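Local coordinates for protein KLLA0E08119p (Kluyveromyces lactis, PDB 3VA7) that probably catalyses the ATP- and biotin-dependent carboxylation of urea to urea-1-carboxylate, as the carboxylase part of a longer urea-degrading enzyme, at residues A[544-549]-A[568-573]; A[295-300]-A[342-347]. All blocks are in the same frame, centred on the assembly; numbering follows the deposited sequence.

Overall arrangement
The two contacts belong to different catalytic parts of one monomeric chain and do not touch: their centres are 61 Å apart and their nearest atoms about 40 Å. Contact 2 comes first along the chain and is complete before contact 1 begins. It lies in the biotin carboxylase part, where the chain leading into strand 299-307, a member of a large antiparallel sheet, meets the C-terminal end of helix 337-345. Contact 1 lies in the carboxyltransferase part and pairs strand 545-550 with strand 569-571 at the margin of a five-stranded antiparallel sheet. With no shared helix, strand or sheet, each lies wholly within its own part of the chain, and neither bridges the two parts.

Contact 1 (A[544-549]-A[568-573]); sequences ETVIAV and PIEVKR
Thr545 and Val571, and two residues on Ile547 and Ile569, form the hydrogen-bonded pairs of an antiparallel strand pairing; Val546 and Glu570 between them are a non-hydrogen-bonded pair. Each hydrogen-bonded pair contributes two backbone bonds. Val571 N to Thr545 O is 2.8 Å and nearly straight at hydrogen (169°), whereas Thr545 N to Val571 O stretches to 3.3 Å. Ile547 and Ile569 exchange bonds both ways, each 2.8 Å between N and O. A CA-H...O contact, Val546 CA to Ile569 O at 3.3 Å, supplements them.

Apolar contacts fall on two faces. On one, Val571 CG2 meets Ile547 CB at 4.0 Å, and Ile547 CG2 approaches Ile569 CB at 4.2 Å. On the other, Val546 CG1 stands anti to its own backbone N (chi1 -172°), beside the carbonyl carbon, which carries it to 3.6 Å from Pro568 CB; these two side chains run side by side in the same direction. Glu544 lays CB against the backbone, 3.4 Å from Lys572 O and close to Val571 O.

This is an edge-strand pairing in the carboxyltransferase domain (subdomains A and B): strand 569-571 is outermost in its five-stranded antiparallel sheet, and strand 545-550 separates it from strand 587-592, whose Leu590 and Ile592 pack on Ile547. Phe541 of strand 538-541, in the adjoining six-stranded sheet, touches both Ile547 and Val571, while Val520 of helix 511-520 meets Pro568.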
loop_
_atom_site.group_PDB
_atom_site.type_symbol
_atom_site.label_atom_id
_atom_site.label_comp_id
_atom_site.label_asym_id
_atom_site.label_seq_id
_atom_site.Cartn_x
_atom_site.Cartn_y
_atom_site.Cartn_z
ATOM N N GLU A 544 2.617 -11.540 -26.820
ATOM C CA GLU A 544 3.909 -11.262 -27.460
ATOM C C GLU A 544 4.410 -9.863 -27.196
ATOM O O GLU A 544 3.629 -8.931 -27.074
ATOM C CB GLU A 544 3.881 -11.555 -28.976
ATOM C CG GLU A 544 2.911 -10.718 -29.810
ATOM C CD GLU A 544 3.380 -10.542 -31.275
ATOM O OE1 GLU A 544 3.924 -11.523 -31.877
ATOM O OE2 GLU A 544 3.218 -9.408 -31.818
ATOM N N THR A 545 5.726 -9.703 -27.146
ATOM C CA THR A 545 6.305 -8.386 -26.875
ATOM C C THR A 545 7.812 -8.403 -27.105
ATOM O O THR A 545 8.360 -9.420 -27.506
ATOM C CB THR A 545 5.967 -7.928 -25.391
ATOM O OG1 THR A 545 6.464 -6.601 -25.126
ATOM C CG2 THR A 545 6.508 -8.921 -24.364
ATOM N N VAL A 546 8.460 -7.275 -26.822
ATOM C CA VAL A 546 9.901 -7.147 -26.792
ATOM C C VAL A 546 10.377 -6.895 -25.335
ATOM O O VAL A 546 9.688 -6.274 -24.571
ATOM C CB VAL A 546 10.369 -6.000 -27.760
ATOM C CG1 VAL A 546 11.874 -5.983 -27.899
ATOM C CG2 VAL A 546 9.684 -6.084 -29.137
ATOM N N ILE A 547 11.581 -7.345 -24.989
ATOM C CA ILE A 547 12.111 -7.372 -23.636
ATOM C C ILE A 547 13.561 -6.938 -23.686
ATOM O O ILE A 547 14.211 -7.086 -24.714
ATOM C CB ILE A 547 11.975 -8.848 -23.094
ATOM C CG1 ILE A 547 10.830 -8.935 -22.100
ATOM C CG2 ILE A 547 13.272 -9.522 -22.521
ATOM C CD1 ILE A 547 9.481 -8.670 -22.736
ATOM N N ALA A 548 14.103 -6.429 -22.590
ATOM C CA ALA A 548 15.526 -6.214 -22.548
ATOM C C ALA A 548 15.921 -6.267 -21.127
ATOM O O ALA A 548 15.079 -6.070 -20.265
ATOM C CB ALA A 548 15.853 -4.883 -23.118
ATOM N N VAL A 549 17.191 -6.561 -20.862
ATOM C CA VAL A 549 17.702 -6.598 -19.481
ATOM C C VAL A 549 18.973 -5.777 -19.428
ATOM O O VAL A 549 19.802 -5.831 -20.329
ATOM C CB VAL A 549 17.964 -8.033 -18.998
ATOM C CG1 VAL A 549 18.451 -8.052 -17.576
ATOM C CG2 VAL A 549 16.671 -8.850 -19.094
ATOM N N PRO A 568 17.241 -5.685 -27.779
ATOM C CA PRO A 568 15.810 -5.994 -27.778
ATOM C C PRO A 568 15.532 -7.459 -28.115
ATOM O O PRO A 568 15.643 -7.857 -29.263
ATOM C CB PRO A 568 15.257 -5.087 -28.873
ATOM C CG PRO A 568 16.406 -4.828 -29.794
ATOM C CD PRO A 568 17.622 -4.806 -28.907
ATOM N N ILE A 569 15.154 -8.257 -27.131
ATOM C CA ILE A 569 14.705 -9.614 -27.394
ATOM C C ILE A 569 13.218 -9.727 -27.654
ATOM O O ILE A 569 12.431 -9.300 -26.829
ATOM C CB ILE A 569 15.059 -10.484 -26.226
ATOM C CG1 ILE A 569 16.568 -10.449 -26.099
ATOM C CG2 ILE A 569 14.499 -11.928 -26.414
ATOM C CD1 ILE A 569 16.949 -10.052 -24.766
ATOM N N GLU A 570 12.858 -10.332 -28.794
ATOM C CA GLU A 570 11.463 -10.648 -29.190
ATOM C C GLU A 570 10.901 -11.912 -28.504
ATOM O O GLU A 570 11.451 -12.988 -28.646
ATOM C CB GLU A 570 11.363 -10.787 -30.720
ATOM C CG GLU A 570 11.086 -9.466 -31.507
ATOM C CD GLU A 570 11.622 -9.501 -32.966
ATOM O OE1 GLU A 570 10.871 -9.098 -33.909
ATOM O OE2 GLU A 570 12.802 -9.937 -33.166
ATOM N N VAL A 571 9.805 -11.767 -27.758
ATOM C CA VAL A 571 9.248 -12.853 -26.921
ATOM C C VAL A 571 7.938 -13.318 -27.533
ATOM O O VAL A 571 7.161 -12.514 -28.071
ATOM C CB VAL A 571 9.020 -12.408 -25.434
ATOM C CG1 VAL A 571 8.207 -13.431 -24.672
ATOM C CG2 VAL A 571 10.336 -12.165 -24.702
ATOM N N LYS A 572 7.680 -14.616 -27.459
ATOM C CA LYS A 572 6.600 -15.158 -28.286
ATOM C C LYS A 572 5.214 -15.325 -27.627
ATOM O O LYS A 572 4.214 -14.854 -28.181
ATOM C CB LYS A 572 7.048 -16.409 -29.077
ATOM C CG LYS A 572 7.259 -16.126 -30.581
ATOM C CD LYS A 572 7.856 -17.320 -31.411
ATOM C CE LYS A 572 7.313 -18.722 -31.030
ATOM N NZ LYS A 572 8.140 -19.366 -29.949
ATOM N N ARG A 573 5.136 -15.985 -26.482
ATOM C CA ARG A 573 3.829 -16.457 -25.989
ATOM C C ARG A 573 3.962 -17.927 -25.781
ATOM O O ARG A 573 4.175 -18.678 -26.737
ATOM C CB ARG A 573 2.656 -16.206 -26.940
ATOM C CG ARG A 573 1.402 -16.959 -26.503
ATOM C CD ARG A 573 0.174 -16.553 -27.281
ATOM N NE ARG A 573 -1.022 -17.190 -26.717
ATOM C CZ ARG A 573 -2.215 -17.297 -27.333
ATOM N NH1 ARG A 573 -2.403 -16.819 -28.575
ATOM N NH2 ARG A 573 -3.235 -17.893 -26.701
#

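Contact 2 (A[295-300]-A[342-347]); sequences KYKCAG and LRIAAN
Lys297 reaches across Ile344 to Asn347, joining the turn before strand 299-307 to the end of helix 337-345 in the ATP-binding domain of the biotin carboxylase part. From CB the chain sets off with CG roughly opposite the backbone N (chi1 -150°), a course that brings CG to 4.0 Å from Ile344 CG2. The two side chains slide past each other in opposite directions, the lysine heading for the helix terminus. After CD, a bend at chi3 (-146°) leads to CE, which lies 3.9 Å from Ile344 O. NZ then donates to Asn347 OD1 at 3.0 Å, nearly in line with the amide C=O (160°), the two side chains crossing at about a right angle. A water also accepts from NZ; its onward link to Ala345 O is modelled too short to be trusted.

Beside the stem of the lysine, not its tip, lies an apolar patch. Cys298, where the chain turns a corner, places SG 3.9 Å from Ala345 CB and 4.2 Å from Ile344 CG2. Met242 of strand 235-244 also packs on Ile344.

Asn347, with positive phi, is the C-prime residue of a Schellman motif: its own N bonds to Ile344 O, and Asp348 N to Arg343 O. With an alanine here in place of Lys297, Asn347 OD1 would probably lose its charged partner and Ile344 CG2 the methylenes beside it.

The chemistry is thus divided: a lysine stem and a cysteine sulfur provide apolar contact with Ile344 and Ala345, while the ammonium group bonds to the C-prime residue of the motif that closes the helix. A positive charge so near a helix C-terminus is likely to be favourable, since the carbonyls there carry partial negative charge.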
loop_
_atom_site.group_PDB
_atom_site.type_symbol
_atom_site.label_atom_id
_atom_site.label_comp_id
_atom_site.label_asym_id
_atom_site.label_seq_id
_atom_site.Cartn_x
_atom_site.Cartn_y
_atom_site.Cartn_z
ATOM N N LYS A 295 -50.049 -21.495 -4.974
ATOM C CA LYS A 295 -50.383 -20.296 -4.203
ATOM C C LYS A 295 -49.020 -19.676 -3.812
ATOM O O LYS A 295 -48.750 -19.321 -2.647
ATOM C CB LYS A 295 -51.231 -20.625 -2.953
ATOM C CG LYS A 295 -52.703 -20.273 -3.039
ATOM C CD LYS A 295 -53.585 -21.471 -3.176
ATOM C CE LYS A 295 -55.105 -21.122 -3.197
ATOM N NZ LYS A 295 -55.805 -21.103 -1.872
ATOM N N TYR A 296 -48.132 -19.616 -4.799
ATOM C CA TYR A 296 -46.810 -19.071 -4.530
ATOM C C TYR A 296 -46.845 -17.603 -4.010
ATOM O O TYR A 296 -47.641 -16.785 -4.481
ATOM C CB TYR A 296 -45.915 -19.203 -5.749
ATOM C CG TYR A 296 -44.448 -18.998 -5.422
ATOM C CD1 TYR A 296 -43.592 -20.096 -5.271
ATOM C CD2 TYR A 296 -43.902 -17.690 -5.307
ATOM C CE1 TYR A 296 -42.245 -19.912 -4.990
ATOM C CE2 TYR A 296 -42.555 -17.493 -5.043
ATOM C CZ TYR A 296 -41.728 -18.610 -4.882
ATOM O OH TYR A 296 -40.395 -18.434 -4.600
ATOM N N LYS A 297 -45.985 -17.339 -3.016
ATOM C CA LYS A 297 -45.818 -16.029 -2.408
ATOM C C LYS A 297 -44.418 -15.376 -2.595
ATOM O O LYS A 297 -43.352 -15.989 -2.236
ATOM C CB LYS A 297 -46.155 -16.087 -0.932
ATOM C CG LYS A 297 -46.665 -14.787 -0.495
ATOM C CD LYS A 297 -47.016 -14.770 0.948
ATOM C CE LYS A 297 -48.238 -13.819 1.097
ATOM N NZ LYS A 297 -48.694 -13.665 2.516
ATOM N N CYS A 298 -44.480 -14.112 -3.081
ATOM C CA CYS A 298 -43.351 -13.234 -3.386
ATOM C C CYS A 298 -42.665 -13.637 -4.676
ATOM O O CYS A 298 -43.351 -13.902 -5.660
ATOM C CB CYS A 298 -42.334 -13.102 -2.216
ATOM S SG CYS A 298 -43.014 -12.412 -0.669
ATOM N N ALA A 299 -41.334 -13.696 -4.697
ATOM C CA ALA A 299 -40.628 -13.816 -5.980
ATOM C C ALA A 299 -40.050 -15.200 -6.176
ATOM O O ALA A 299 -39.405 -15.762 -5.296
ATOM C CB ALA A 299 -39.487 -12.721 -6.134
ATOM N N GLY A 300 -40.242 -15.742 -7.357
ATOM C CA GLY A 300 -39.597 -16.981 -7.658
ATOM C C GLY A 300 -39.246 -17.021 -9.125
ATOM O O GLY A 300 -39.833 -16.273 -9.928
ATOM N N LEU A 342 -41.880 -6.844 -0.727
ATOM C CA LEU A 342 -42.256 -6.353 0.577
ATOM C C LEU A 342 -43.784 -6.168 0.656
ATOM O O LEU A 342 -44.414 -6.557 1.649
ATOM C CB LEU A 342 -41.505 -5.054 0.905
ATOM C CG LEU A 342 -40.014 -5.246 1.199
ATOM C CD1 LEU A 342 -39.212 -3.908 1.114
ATOM C CD2 LEU A 342 -39.786 -5.912 2.530
ATOM N N ARG A 343 -44.361 -5.594 -0.394
ATOM C CA ARG A 343 -45.734 -5.218 -0.373
ATOM C C ARG A 343 -46.568 -6.482 -0.372
ATOM O O ARG A 343 -47.575 -6.552 0.360
ATOM C CB ARG A 343 -46.096 -4.354 -1.569
ATOM C CG ARG A 343 -45.551 -2.904 -1.563
ATOM C CD ARG A 343 -46.275 -2.072 -2.644
ATOM N NE ARG A 343 -47.699 -2.462 -2.678
ATOM C CZ ARG A 343 -48.634 -2.034 -3.545
ATOM N NH1 ARG A 343 -48.349 -1.145 -4.515
ATOM N NH2 ARG A 343 -49.881 -2.521 -3.439
ATOM N N ILE A 344 -46.133 -7.490 -1.142
ATOM C CA ILE A 344 -46.862 -8.737 -1.216
ATOM C C ILE A 344 -46.830 -9.452 0.120
ATOM O O ILE A 344 -47.833 -10.021 0.534
ATOM C CB ILE A 344 -46.300 -9.702 -2.298
ATOM C CG1 ILE A 344 -46.638 -9.182 -3.691
ATOM C CG2 ILE A 344 -46.807 -11.158 -2.061
ATOM C CD1 ILE A 344 -45.850 -9.851 -4.760
ATOM N N ALA A 345 -45.665 -9.438 0.760
ATOM C CA ALA A 345 -45.435 -10.177 1.994
ATOM C C ALA A 345 -46.254 -9.621 3.124
ATOM O O ALA A 345 -46.386 -10.311 4.157
ATOM C CB ALA A 345 -43.987 -10.161 2.392
ATOM N N ALA A 346 -46.768 -8.394 2.951
ATOM C CA ALA A 346 -47.532 -7.734 3.986
ATOM C C ALA A 346 -49.023 -7.648 3.570
ATOM O O ALA A 346 -49.814 -6.885 4.157
ATOM C CB ALA A 346 -46.962 -6.387 4.241
ATOM N N ASN A 347 -49.373 -8.437 2.542
ATOM C CA ASN A 347 -50.751 -8.633 2.029
ATOM C C ASN A 347 -51.342 -7.377 1.500
ATOM O O ASN A 347 -52.516 -7.140 1.621
ATOM C CB ASN A 347 -51.734 -9.246 3.066
ATOM C CG ASN A 347 -51.277 -10.600 3.630
ATOM O OD1 ASN A 347 -50.521 -11.376 3.027
ATOM N ND2 ASN A 347 -51.760 -10.882 4.811
HETATM O O HOH W 1 -46.489 -12.793 4.307
#